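Local coordinates for protein intramolecular trans-sialidase (Macrobdella decora, PDB 3SLI) that probably cleaves sialic acid from sialoglycoconjugates by intramolecular trans-glycosylation, releasing 2,7-anhydro-Neu5Ac, at residues E3-E8 and D174-S179; Y30-T35 and D151-G156; T46-I51 and I73-G78; T222-S227 and K249-G254; G253-S258 and F667-I672. One frame throughout, in Å; residues are numbered along the deposited sequence.

Contact 1 (E3-E8 and D174-S179); sequences EGILME and DIKVYS
Glu8 and Lys176 run alongside each other on one face of an antiparallel pairing. From its CB, 3.8 Å from Ile175 O, Glu8 extends with CG anti to the backbone N (chi1 -178°). That CG rests 3.4 Å from Ile175 O and flanks Lys176 CG. At the carboxylate, OE1 touches Lys176 CE at 3.4 Å, while OE2 makes a weak salt bridge to Lys176 NZ at 3.4 Å. The firmer partner of that ammonium is Asp174 OD2, 2.9 Å from Lys176 NZ on the syn side, so one lysine probably offsets the charge of both acids. On the same face Ile5 CG1 packs 3.5 Å from Tyr178 CE2, an apolar pair beside the salt-bridge network. The opposite face carries Met7 and Val177, apolar residues suited to the buried interior, where Met7 also meets Ala28 and Val31 of helix 28-31. Val177 O accepts Leu6 N at 2.7 Å and, weakly, Met7 N at 3.5 Å. Ser179 N gives a bond to Gly4 O, whose backbone angles would jam a CB, while Ser179 OG bonds Pro2 O. Two residues opposite one make a classic beta bulge, here where strand 5-14 joins strand 170-178 in the concanavalin-like sandwich.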
# COMPACT_ATOMS: atom_id res chain seq x y z
N GLU A 3 -12.53 -42.70 -1.42
CA GLU A 3 -12.97 -41.35 -1.07
C GLU A 3 -12.38 -40.89 0.26
O GLU A 3 -12.41 -41.63 1.25
CB GLU A 3 -14.50 -41.29 -0.98
CG GLU A 3 -15.21 -41.33 -2.32
CD GLU A 3 -14.90 -40.11 -3.17
OE1 GLU A 3 -15.04 -38.97 -2.66
OE2 GLU A 3 -14.52 -40.29 -4.35
N GLY A 4 -11.85 -39.67 0.28
CA GLY A 4 -11.28 -39.14 1.51
C GLY A 4 -9.77 -39.09 1.50
O GLY A 4 -9.14 -38.99 0.45
N ILE A 5 -9.19 -39.17 2.69
CA ILE A 5 -7.75 -39.12 2.86
C ILE A 5 -6.99 -40.31 2.26
O ILE A 5 -7.17 -41.46 2.68
CB ILE A 5 -7.38 -38.95 4.36
CG1 ILE A 5 -8.06 -37.69 4.92
CG2 ILE A 5 -5.88 -38.86 4.53
CD1 ILE A 5 -7.83 -37.46 6.42
N LEU A 6 -6.15 -40.01 1.28
CA LEU A 6 -5.31 -41.00 0.62
C LEU A 6 -3.97 -41.12 1.32
O LEU A 6 -3.35 -42.19 1.33
CB LEU A 6 -5.06 -40.61 -0.84
CG LEU A 6 -6.25 -40.45 -1.79
CD1 LEU A 6 -5.73 -40.15 -3.20
CD2 LEU A 6 -7.10 -41.73 -1.79
N MET A 7 -3.52 -40.03 1.94
CA MET A 7 -2.22 -40.01 2.58
C MET A 7 -2.16 -38.90 3.61
O MET A 7 -2.73 -37.83 3.40
CB MET A 7 -1.16 -39.77 1.49
CG MET A 7 0.28 -39.90 1.90
SD MET A 7 1.37 -39.54 0.48
CE MET A 7 1.40 -41.14 -0.37
N GLU A 8 -1.50 -39.16 4.73
CA GLU A 8 -1.34 -38.17 5.78
C GLU A 8 0.00 -38.41 6.43
O GLU A 8 0.43 -39.55 6.59
CB GLU A 8 -2.46 -38.26 6.82
CG GLU A 8 -2.33 -37.19 7.91
CD GLU A 8 -3.47 -37.19 8.91
OE1 GLU A 8 -4.63 -37.42 8.51
OE2 GLU A 8 -3.21 -36.92 10.10
N ASP A 174 2.51 -30.82 8.76
CA ASP A 174 1.45 -31.77 8.49
C ASP A 174 1.06 -31.71 7.03
O ASP A 174 1.20 -30.67 6.39
CB ASP A 174 0.23 -31.42 9.36
CG ASP A 174 -0.76 -32.57 9.48
OD1 ASP A 174 -0.56 -33.45 10.35
OD2 ASP A 174 -1.74 -32.59 8.70
N ILE A 175 0.63 -32.84 6.49
CA ILE A 175 0.15 -32.92 5.12
C ILE A 175 -0.98 -33.94 5.06
O ILE A 175 -0.90 -35.00 5.67
CB ILE A 175 1.24 -33.28 4.08
CG1 ILE A 175 0.62 -33.27 2.68
CG2 ILE A 175 1.87 -34.65 4.38
CD1 ILE A 175 1.58 -33.60 1.56
N LYS A 176 -2.05 -33.57 4.36
CA LYS A 176 -3.21 -34.42 4.16
C LYS A 176 -3.57 -34.31 2.69
O LYS A 176 -3.67 -33.20 2.15
CB LYS A 176 -4.40 -33.94 5.00
CG LYS A 176 -4.31 -34.26 6.48
CD LYS A 176 -5.51 -33.69 7.22
CE LYS A 176 -5.54 -34.15 8.67
NZ LYS A 176 -4.33 -33.74 9.43
N VAL A 177 -3.70 -35.45 2.03
CA VAL A 177 -4.04 -35.51 0.62
C VAL A 177 -5.39 -36.21 0.51
O VAL A 177 -5.53 -37.36 0.97
CB VAL A 177 -2.98 -36.31 -0.19
CG1 VAL A 177 -3.31 -36.29 -1.67
CG2 VAL A 177 -1.59 -35.76 0.06
N TYR A 178 -6.38 -35.52 -0.06
CA TYR A 178 -7.75 -36.03 -0.25
C TYR A 178 -8.02 -36.27 -1.73
O TYR A 178 -7.59 -35.49 -2.58
CB TYR A 178 -8.78 -35.00 0.21
CG TYR A 178 -8.73 -34.63 1.67
CD1 TYR A 178 -7.77 -33.75 2.15
CD2 TYR A 178 -9.67 -35.14 2.56
CE1 TYR A 178 -7.74 -33.39 3.49
CE2 TYR A 178 -9.65 -34.79 3.91
CZ TYR A 178 -8.68 -33.91 4.37
OH TYR A 178 -8.66 -33.56 5.70
N SER A 179 -8.78 -37.31 -2.05
CA SER A 179 -9.14 -37.58 -3.43
C SER A 179 -10.30 -36.68 -3.83
O SER A 179 -10.55 -36.43 -5.01
CB SER A 179 -9.57 -39.04 -3.60
OG SER A 179 -10.73 -39.30 -2.84

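Contact 2 (Y30-T35 and D151-G156); sequences YVKAMT and DNVTLG
Asp151 meets the other segment with its backbone, for Lys32 NZ stops 3.9 Å from Asp151 O, a loose approach. Its carboxylate is engaged otherwise: OD2 bonds Ser60 OG, and OD1 takes Asn152 ND2 at 3.0 Å in a nearly straight bond (173°) lying in the amide plane. Asp151 and Asn152 together face Gly58 of strand 51-58 as a classic beta bulge. The side chain of Asn152 leaves the backbone away from the helix end, and the residue meets Lys32 CE with its backbone N, at 3.9 Å. Its amide is gripped at both ends, because OD1 accepts Thr154 OG1 at 2.9 Å; an amide, with a donor and an acceptor, suits this place between an acid and a hydroxyl. Val153 points the opposite way, toward 30-35, and does most of the touching. Its CG2, anti to the carbonyl carbon, meets Lys32 CG at 3.7 Å and Val31 CG1 at 4.1 Å, the two valines crossing at about a right angle. Lys32 lies extended beyond CG, and its methylenes pass aslant over this branch, CG and CE both near CG2, which brings the ammonium near Asp151 O. Phe55 touches both Val31 and Val153, and Asp23 OD1 accepts Val153 N. Branched apolar residues fit here because they fill a buried seam between the end of helix 28-31 and a sheet of the lectin-like sandwich. The chemistry is thus sorted: methyl and methylene groups join the two segments, while the polar side chains of Asp151, Asn152 and Thr154 bond in a chain that Ser60 extends.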
# COMPACT_ATOMS: atom_id res chain seq x y z
N TYR A 30 -2.47 -44.53 -5.00
CA TYR A 30 -3.65 -43.72 -5.29
C TYR A 30 -3.25 -42.28 -5.63
O TYR A 30 -3.78 -41.69 -6.56
CB TYR A 30 -4.62 -43.72 -4.11
CG TYR A 30 -5.09 -45.10 -3.70
CD1 TYR A 30 -5.71 -45.94 -4.63
CD2 TYR A 30 -4.88 -45.57 -2.41
CE1 TYR A 30 -6.11 -47.22 -4.27
CE2 TYR A 30 -5.27 -46.84 -2.04
CZ TYR A 30 -5.88 -47.67 -2.97
OH TYR A 30 -6.23 -48.95 -2.62
N VAL A 31 -2.31 -41.74 -4.86
CA VAL A 31 -1.84 -40.37 -5.07
C VAL A 31 -1.21 -40.21 -6.46
O VAL A 31 -1.43 -39.20 -7.14
CB VAL A 31 -0.84 -39.94 -3.95
CG1 VAL A 31 -0.31 -38.54 -4.20
CG2 VAL A 31 -1.54 -39.99 -2.58
N LYS A 32 -0.49 -41.24 -6.90
CA LYS A 32 0.16 -41.21 -8.22
C LYS A 32 -0.82 -41.26 -9.38
O LYS A 32 -0.41 -41.10 -10.54
CB LYS A 32 1.16 -42.37 -8.37
CG LYS A 32 2.40 -42.27 -7.51
CD LYS A 32 3.22 -43.56 -7.56
CE LYS A 32 4.33 -43.53 -6.52
NZ LYS A 32 5.19 -44.75 -6.48
N ALA A 33 -2.11 -41.44 -9.09
CA ALA A 33 -3.13 -41.52 -10.13
C ALA A 33 -4.36 -40.63 -9.90
O ALA A 33 -5.39 -40.81 -10.56
CB ALA A 33 -3.57 -42.98 -10.32
N MET A 34 -4.24 -39.63 -9.03
CA MET A 34 -5.35 -38.72 -8.73
C MET A 34 -5.93 -38.01 -9.94
O MET A 34 -5.20 -37.40 -10.74
CB MET A 34 -4.91 -37.68 -7.70
CG MET A 34 -4.60 -38.27 -6.35
SD MET A 34 -3.82 -37.10 -5.23
CE MET A 34 -5.26 -36.17 -4.66
N THR A 35 -7.25 -38.07 -10.09
CA THR A 35 -7.94 -37.42 -11.19
C THR A 35 -8.34 -36.01 -10.77
O THR A 35 -8.68 -35.17 -11.61
CB THR A 35 -9.20 -38.21 -11.60
OG1 THR A 35 -10.04 -38.39 -10.45
CG2 THR A 35 -8.81 -39.57 -12.14
N ASP A 151 6.26 -41.81 -11.16
CA ASP A 151 6.98 -42.85 -10.43
C ASP A 151 7.40 -42.42 -9.02
O ASP A 151 8.21 -43.11 -8.39
CB ASP A 151 8.22 -43.30 -11.23
CG ASP A 151 9.31 -42.22 -11.32
OD1 ASP A 151 9.07 -41.05 -10.92
OD2 ASP A 151 10.42 -42.54 -11.79
N ASN A 152 6.88 -41.30 -8.54
CA ASN A 152 7.27 -40.84 -7.21
C ASN A 152 6.32 -39.80 -6.62
O ASN A 152 5.58 -39.12 -7.34
CB ASN A 152 8.70 -40.26 -7.24
CG ASN A 152 8.76 -38.84 -7.80
OD1 ASN A 152 8.62 -37.87 -7.05
ND2 ASN A 152 8.96 -38.71 -9.10
N VAL A 153 6.32 -39.74 -5.29
CA VAL A 153 5.54 -38.80 -4.51
C VAL A 153 6.62 -38.30 -3.56
O VAL A 153 7.21 -39.08 -2.80
CB VAL A 153 4.41 -39.48 -3.69
CG1 VAL A 153 3.67 -38.42 -2.86
CG2 VAL A 153 3.44 -40.19 -4.62
N THR A 154 6.91 -37.00 -3.64
CA THR A 154 7.98 -36.41 -2.84
C THR A 154 7.59 -35.14 -2.10
O THR A 154 6.80 -34.32 -2.57
CB THR A 154 9.21 -36.11 -3.75
OG1 THR A 154 9.63 -37.31 -4.42
CG2 THR A 154 10.39 -35.56 -2.95
N LEU A 155 8.19 -34.99 -0.92
CA LEU A 155 8.00 -33.83 -0.06
C LEU A 155 9.32 -33.06 -0.11
O LEU A 155 10.40 -33.66 -0.15
CB LEU A 155 7.76 -34.34 1.37
CG LEU A 155 6.53 -34.00 2.20
CD1 LEU A 155 5.27 -34.05 1.37
CD2 LEU A 155 6.47 -34.95 3.40
N GLY A 156 9.24 -31.73 -0.15
CA GLY A 156 10.43 -30.89 -0.14
C GLY A 156 11.28 -30.80 -1.40
O GLY A 156 12.44 -30.39 -1.34

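Contact 3 (T46-I51 and I73-G78); sequences TSENGI and ITNSGG
Ahead of Glu48, which reaches Asn75 through a water, Ser47 fixes the loop: its OG accepts Asn49 N at 2.9 Å, an ST turn, and also bonds Glu16 OE2. Glu48 then folds back at chi2 (54°), so that a side chain leaving the backbone away from 73-78 still brings OE2 within 3.9 Å of Asn75 CB. Water 1 donates to Glu48 OE2 at 2.6 Å and to Asn75 O at 2.7 Å, bridging two acceptors that could not bond each other directly. The other carboxylate oxygen has a long, weak ion pair with Arg108. Asn49 crosses the gap with its carbonyl, Asn49 O lying 3.5 Å from Asn75 CB, while its own amide ND2 is spent on Pro167 O. Asn75 itself points toward 46-51, and its short side chain lets CB pack between Glu48 and Asn49. At Gly50 the backbones come together: Gly50 O accepts Asn75 N at 3.1 Å from a donor tilted 31° out of the carbonyl plane, and takes a CA-H contact from Thr74. Ile51 starts the strand proper, a non-hydrogen-bonded partner of Thr74, and its CD1 lies alongside Thr74 CG2 at 3.7 Å. Thr74 suits its place twice over: the methyl packs on Ile51 and OG1 accepts Gly78 N at 2.9 Å, bracing the type I turn of Thr74 to Gly77. Glu48 and Asn75 both also touch Gln628, in a loop far along the chain. The contact joins one backbone bond, one water bridge and a small apolar patch, so it is held by few polar links.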
# COMPACT_ATOMS: atom_id res chain seq x y z
N THR A 46 13.20 -23.07 6.38
CA THR A 46 14.43 -22.58 7.00
C THR A 46 15.48 -22.33 5.91
O THR A 46 16.63 -21.99 6.19
CB THR A 46 14.99 -23.59 8.04
OG1 THR A 46 15.19 -24.87 7.42
CG2 THR A 46 14.03 -23.76 9.21
N SER A 47 15.06 -22.47 4.66
CA SER A 47 15.94 -22.31 3.51
C SER A 47 15.79 -20.99 2.80
O SER A 47 14.70 -20.41 2.74
CB SER A 47 15.70 -23.45 2.52
OG SER A 47 16.36 -23.21 1.28
N GLU A 48 16.87 -20.55 2.18
CA GLU A 48 16.87 -19.30 1.43
C GLU A 48 16.87 -19.59 -0.08
O GLU A 48 17.08 -18.70 -0.90
CB GLU A 48 18.08 -18.46 1.84
CG GLU A 48 17.92 -16.94 1.67
CD GLU A 48 16.68 -16.37 2.35
OE1 GLU A 48 16.36 -16.75 3.50
OE2 GLU A 48 16.02 -15.51 1.72
N ASN A 49 16.63 -20.85 -0.45
CA ASN A 49 16.58 -21.23 -1.86
C ASN A 49 15.43 -20.50 -2.55
O ASN A 49 14.36 -20.30 -1.97
CB ASN A 49 16.40 -22.75 -2.03
CG ASN A 49 17.66 -23.53 -1.68
OD1 ASN A 49 18.75 -22.97 -1.57
ND2 ASN A 49 17.51 -24.83 -1.48
N GLY A 50 15.68 -20.10 -3.80
CA GLY A 50 14.69 -19.37 -4.59
C GLY A 50 13.32 -20.01 -4.71
O GLY A 50 12.32 -19.39 -4.35
N ILE A 51 13.26 -21.23 -5.24
CA ILE A 51 12.00 -21.95 -5.42
C ILE A 51 12.09 -23.21 -4.56
O ILE A 51 13.08 -23.96 -4.65
CB ILE A 51 11.78 -22.39 -6.89
CG1 ILE A 51 11.94 -21.19 -7.84
CG2 ILE A 51 10.40 -23.03 -7.05
CD1 ILE A 51 10.88 -20.12 -7.69
N ILE A 73 6.73 -22.73 -2.85
CA ILE A 73 6.79 -21.40 -2.26
C ILE A 73 8.14 -20.80 -2.72
O ILE A 73 9.01 -21.54 -3.19
CB ILE A 73 6.70 -21.41 -0.70
CG1 ILE A 73 7.71 -22.39 -0.10
CG2 ILE A 73 5.27 -21.71 -0.26
CD1 ILE A 73 8.82 -21.75 0.71
N THR A 74 8.28 -19.48 -2.64
CA THR A 74 9.54 -18.85 -3.03
C THR A 74 10.10 -18.10 -1.83
O THR A 74 9.36 -17.77 -0.90
CB THR A 74 9.35 -17.85 -4.21
OG1 THR A 74 8.72 -16.65 -3.74
CG2 THR A 74 8.51 -18.47 -5.33
N ASN A 75 11.40 -17.80 -1.86
CA ASN A 75 12.01 -17.08 -0.75
C ASN A 75 11.49 -15.65 -0.60
O ASN A 75 11.78 -14.99 0.39
CB ASN A 75 13.55 -17.13 -0.81
CG ASN A 75 14.15 -16.42 -2.04
OD1 ASN A 75 15.36 -16.48 -2.24
ND2 ASN A 75 13.33 -15.76 -2.84
N SER A 76 10.71 -15.19 -1.57
CA SER A 76 10.12 -13.86 -1.53
C SER A 76 8.64 -13.92 -1.16
O SER A 76 7.89 -12.96 -1.39
CB SER A 76 10.32 -13.14 -2.86
OG SER A 76 9.72 -13.84 -3.93
N GLY A 77 8.21 -15.07 -0.63
CA GLY A 77 6.83 -15.23 -0.19
C GLY A 77 5.78 -15.61 -1.22
O GLY A 77 4.58 -15.60 -0.91
N GLY A 78 6.19 -15.92 -2.45
CA GLY A 78 5.22 -16.31 -3.45
C GLY A 78 4.81 -17.77 -3.25
O GLY A 78 5.50 -18.52 -2.56
O HOH W 1 13.79 -14.12 1.95

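Contact 4 (T222-S227 and K249-G254); sequences TGTVIS and KSTDGG
Ile226 and Lys249 cross obliquely on one face of a hairpin, with Ile226 CG2 against Lys249 CB at 3.9 Å. Ile226 CG1 and Lys249 CG both sit between the backbone N and the carbonyl carbon (chi1 56° for Ile226), which leaves CG2 of the isoleucine as the near branch while CG1 and the lysine's extended tail diverge. That tail carries NZ to Glu436 O. Thr224 reaches the same CB beside Ile226: its CG2 touches Lys249 CB at 4.1 Å and Ser250 O at 3.6 Å, and its OG1 turns to Glu436 OE1. Threonine suits this spot because one branch is apolar and the other can meet an acid. On the reverse face Val225 stands opposite Ser250, CG2 leaning to Gly254 N at 4.1 Å, and both are covered by Trp257. Between the faces the backbones form one hydrogen-bonded pair: Ser250 N gives to Val225 O at 2.8 Å, and Val225 N to Ser250 O at 3.0 Å, almost linear (174°) and in the carbonyl plane. Ser250 O has a second donor in water 2, which also donates to Gly223 O and accepts Gly253 N at 2.8 Å. Ser250 OG accepts Gly254 N at 2.8 Å and sits beside Asp252 OD1, within the compact Asp box of sialidases, S-x-D-x-G-x-T-W; Asp252 OD2 bonds Thr256 OG1. Serine and aspartate thus anchor backbone and hydroxyl groups, and a bridging water completes the polar network: this is a turn stabilised from within, at the end of strand 243-250.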
# COMPACT_ATOMS: atom_id res chain seq x y z
N THR A 222 -5.09 11.62 23.28
CA THR A 222 -6.18 11.03 24.05
C THR A 222 -6.01 9.52 24.25
O THR A 222 -6.73 8.91 25.05
CB THR A 222 -7.54 11.24 23.35
OG1 THR A 222 -7.56 10.49 22.13
CG2 THR A 222 -7.77 12.72 23.03
N GLY A 223 -5.10 8.90 23.50
CA GLY A 223 -4.90 7.46 23.60
C GLY A 223 -5.51 6.71 22.42
O GLY A 223 -5.17 5.55 22.17
N THR A 224 -6.42 7.35 21.70
CA THR A 224 -7.04 6.74 20.53
C THR A 224 -6.00 6.65 19.42
O THR A 224 -5.16 7.54 19.28
CB THR A 224 -8.25 7.60 20.03
OG1 THR A 224 -9.23 7.69 21.07
CG2 THR A 224 -8.90 7.00 18.77
N VAL A 225 -6.02 5.56 18.66
CA VAL A 225 -5.10 5.39 17.55
C VAL A 225 -5.95 5.50 16.28
O VAL A 225 -7.03 4.91 16.20
CB VAL A 225 -4.39 4.01 17.57
CG1 VAL A 225 -3.22 4.00 16.56
CG2 VAL A 225 -3.89 3.66 18.97
N ILE A 226 -5.49 6.31 15.33
CA ILE A 226 -6.21 6.49 14.07
C ILE A 226 -5.34 6.06 12.89
O ILE A 226 -4.11 5.97 13.01
CB ILE A 226 -6.71 7.95 13.86
CG1 ILE A 226 -5.53 8.95 13.94
CG2 ILE A 226 -7.81 8.29 14.87
CD1 ILE A 226 -5.91 10.38 13.54
N SER A 227 -5.98 5.73 11.78
CA SER A 227 -5.26 5.30 10.59
C SER A 227 -6.04 5.67 9.35
O SER A 227 -7.26 5.87 9.39
CB SER A 227 -5.01 3.78 10.62
OG SER A 227 -6.24 3.07 10.69
N LYS A 249 -10.35 3.84 13.41
CA LYS A 249 -9.76 4.14 14.70
C LYS A 249 -9.87 2.97 15.68
O LYS A 249 -10.72 2.07 15.53
CB LYS A 249 -10.38 5.40 15.31
CG LYS A 249 -11.86 5.28 15.65
CD LYS A 249 -12.39 6.56 16.26
CE LYS A 249 -13.89 6.48 16.48
NZ LYS A 249 -14.46 7.79 16.86
N SER A 250 -9.00 2.98 16.68
CA SER A 250 -8.97 1.96 17.71
C SER A 250 -8.94 2.66 19.05
O SER A 250 -8.13 3.56 19.27
CB SER A 250 -7.72 1.08 17.55
OG SER A 250 -7.53 0.26 18.69
N THR A 251 -9.83 2.24 19.95
CA THR A 251 -9.91 2.81 21.28
C THR A 251 -9.39 1.84 22.34
O THR A 251 -9.61 2.03 23.53
CB THR A 251 -11.36 3.22 21.62
OG1 THR A 251 -12.22 2.08 21.46
CG2 THR A 251 -11.83 4.34 20.69
N ASP A 252 -8.72 0.78 21.89
CA ASP A 252 -8.16 -0.21 22.80
C ASP A 252 -6.69 -0.51 22.52
O ASP A 252 -6.26 -1.67 22.54
CB ASP A 252 -9.01 -1.50 22.79
CG ASP A 252 -9.07 -2.17 21.41
OD1 ASP A 252 -8.49 -1.66 20.43
OD2 ASP A 252 -9.72 -3.23 21.33
N GLY A 253 -5.93 0.54 22.22
CA GLY A 253 -4.50 0.41 21.97
C GLY A 253 -4.08 -0.30 20.70
O GLY A 253 -2.98 -0.86 20.63
N GLY A 254 -4.94 -0.29 19.68
CA GLY A 254 -4.60 -0.94 18.44
C GLY A 254 -4.97 -2.41 18.35
O GLY A 254 -4.48 -3.11 17.46
O HOH W 2 -6.47 3.18 21.41

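Contact 5 (G253-S258 and F667-I672); sequences GGNTWS and FEKYSI
With CG anti to the backbone N (chi1 176°), Phe667 swings its ring toward the 253-258 loop, while Trp257, its CG beside the backbone N, sends the indole to meet it. The result is an edge-to-face, or T-shaped, pair: the six-membered ring of Trp257 and the Phe667 ring stand 5.5 Å apart at their centroids, planes at 80°. Trp257 CZ2 comes over one face of the phenyl, nearer its rim, 4.1 Å from Phe667 CZ. The phenyl is also pressed against backbone, for Phe667 CE2 lies 3.1 Å from Gly254 O, and Gly254, at positive phi, brings up bare backbone where a side chain would meet the ring. This loop is the Asp box of the sialidase beta-propeller, the turn joining strand 243-250 to strand 261-264, and its tryptophan also packs on Leu217 and Ile200. Strand 665-670, by contrast, belongs to the last sheet of the chain, and the backbone of Phe667 bonds Glu198, consistent with the propeller's ends meeting here. Beyond the rings Lys669 stretches out, extended beyond CG, its CE 3.6 Å from Gly254 O. The ammonium NZ reaches Asn255 OD1 at 2.9 Å, approaching from above the carbonyl plane, 60° out of it and off the lone pairs; a weaker bond runs from Lys669 NZ to Gly253 O at 3.5 Å. A lysine fits because its length spans the gap and its positive end meets the carbonyl-rich turn. Asn255 ND2, for its part, bonds weakly back to Asp252 O within the box.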
# COMPACT_ATOMS: atom_id res chain seq x y z
N GLY A 253 -5.93 0.54 22.22
CA GLY A 253 -4.50 0.41 21.97
C GLY A 253 -4.08 -0.30 20.70
O GLY A 253 -2.98 -0.86 20.63
N GLY A 254 -4.94 -0.29 19.68
CA GLY A 254 -4.60 -0.94 18.44
C GLY A 254 -4.97 -2.41 18.35
O GLY A 254 -4.48 -3.11 17.46
N ASN A 255 -5.83 -2.88 19.25
CA ASN A 255 -6.24 -4.28 19.24
C ASN A 255 -7.38 -4.56 18.26
O ASN A 255 -7.34 -5.54 17.52
CB ASN A 255 -6.60 -4.76 20.64
CG ASN A 255 -5.38 -4.94 21.51
OD1 ASN A 255 -4.43 -5.63 21.14
ND2 ASN A 255 -5.38 -4.30 22.67
N THR A 256 -8.39 -3.70 18.27
CA THR A 256 -9.51 -3.85 17.35
C THR A 256 -9.76 -2.49 16.71
O THR A 256 -9.50 -1.45 17.32
CB THR A 256 -10.79 -4.38 18.06
OG1 THR A 256 -11.18 -3.49 19.11
CG2 THR A 256 -10.52 -5.77 18.66
N TRP A 257 -10.28 -2.50 15.49
CA TRP A 257 -10.52 -1.28 14.74
C TRP A 257 -11.97 -1.14 14.34
O TRP A 257 -12.65 -2.14 14.09
CB TRP A 257 -9.61 -1.26 13.50
CG TRP A 257 -8.14 -1.28 13.87
CD1 TRP A 257 -7.38 -2.38 14.18
CD2 TRP A 257 -7.29 -0.14 14.04
NE1 TRP A 257 -6.11 -1.99 14.55
CE2 TRP A 257 -6.03 -0.62 14.47
CE3 TRP A 257 -7.46 1.24 13.87
CZ2 TRP A 257 -4.95 0.24 14.74
CZ3 TRP A 257 -6.39 2.09 14.14
CH2 TRP A 257 -5.15 1.59 14.58
N SER A 258 -12.45 0.10 14.30
CA SER A 258 -13.82 0.41 13.94
C SER A 258 -14.10 0.13 12.47
O SER A 258 -13.17 -0.11 11.69
CB SER A 258 -14.08 1.90 14.17
OG SER A 258 -13.28 2.71 13.31
N PHE A 667 -0.82 -4.75 9.98
CA PHE A 667 -0.57 -4.01 11.21
C PHE A 667 0.13 -4.92 12.21
O PHE A 667 -0.38 -5.99 12.56
CB PHE A 667 -1.90 -3.48 11.79
CG PHE A 667 -1.75 -2.78 13.12
CD1 PHE A 667 -1.03 -1.58 13.22
CD2 PHE A 667 -2.27 -3.34 14.28
CE1 PHE A 667 -0.84 -0.96 14.46
CE2 PHE A 667 -2.09 -2.73 15.53
CZ PHE A 667 -1.36 -1.53 15.61
N GLU A 668 1.32 -4.52 12.65
CA GLU A 668 2.11 -5.27 13.62
C GLU A 668 2.60 -4.34 14.75
O GLU A 668 2.66 -3.13 14.56
CB GLU A 668 3.29 -5.96 12.91
CG GLU A 668 2.84 -6.97 11.85
CD GLU A 668 3.97 -7.62 11.07
OE1 GLU A 668 5.14 -7.53 11.49
OE2 GLU A 668 3.68 -8.25 10.03
N LYS A 669 2.90 -4.92 15.91
CA LYS A 669 3.36 -4.16 17.09
C LYS A 669 4.67 -4.76 17.56
O LYS A 669 4.84 -5.98 17.55
CB LYS A 669 2.37 -4.30 18.25
CG LYS A 669 0.93 -3.90 17.98
CD LYS A 669 0.10 -4.30 19.19
CE LYS A 669 -1.35 -3.86 19.07
NZ LYS A 669 -2.10 -4.21 20.30
N TYR A 670 5.57 -3.91 18.06
CA TYR A 670 6.88 -4.35 18.54
C TYR A 670 7.28 -3.58 19.79
O TYR A 670 7.02 -2.37 19.89
CB TYR A 670 7.94 -4.12 17.46
CG TYR A 670 7.74 -4.93 16.20
CD1 TYR A 670 8.16 -6.26 16.13
CD2 TYR A 670 7.14 -4.37 15.06
CE1 TYR A 670 7.97 -7.01 14.98
CE2 TYR A 670 6.95 -5.12 13.90
CZ TYR A 670 7.37 -6.44 13.87
OH TYR A 670 7.22 -7.21 12.74
N SER A 671 7.87 -4.27 20.76
CA SER A 671 8.33 -3.61 21.98
C SER A 671 9.74 -3.08 21.74
O SER A 671 10.45 -3.56 20.83
CB SER A 671 8.32 -4.59 23.18
OG SER A 671 9.27 -5.64 23.02
N ILE A 672 10.17 -2.10 22.54
CA ILE A 672 11.52 -1.56 22.38
C ILE A 672 12.52 -2.68 22.65
O ILE A 672 13.56 -2.76 21.99
CB ILE A 672 11.77 -0.34 23.32
CG1 ILE A 672 10.82 0.81 22.94
CG2 ILE A 672 13.23 0.15 23.20
CD1 ILE A 672 10.92 1.27 21.49

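From the N terminus, contact 1 closes the widest of the three loops in the lectin-like part, joining its first strand to strand 170-178. Contact 2 is nested within that loop and touches contact 1, Met34 meeting Val177 and Leu155 meeting Ile175, so the loop after helix 28-31 and the two sheets meet. Contact 3 nests inside contact 2, with nearest atoms about 7 Å away, on the same sheet as strand 152-155. In series with these three, none crossing, the propeller follows, where contact 4 closes the hairpin 225-232 with 243-250. Contact 5 begins where contact 4 ends, sharing Gly253 and Gly254, and reaches forward to the last strand, 665-670.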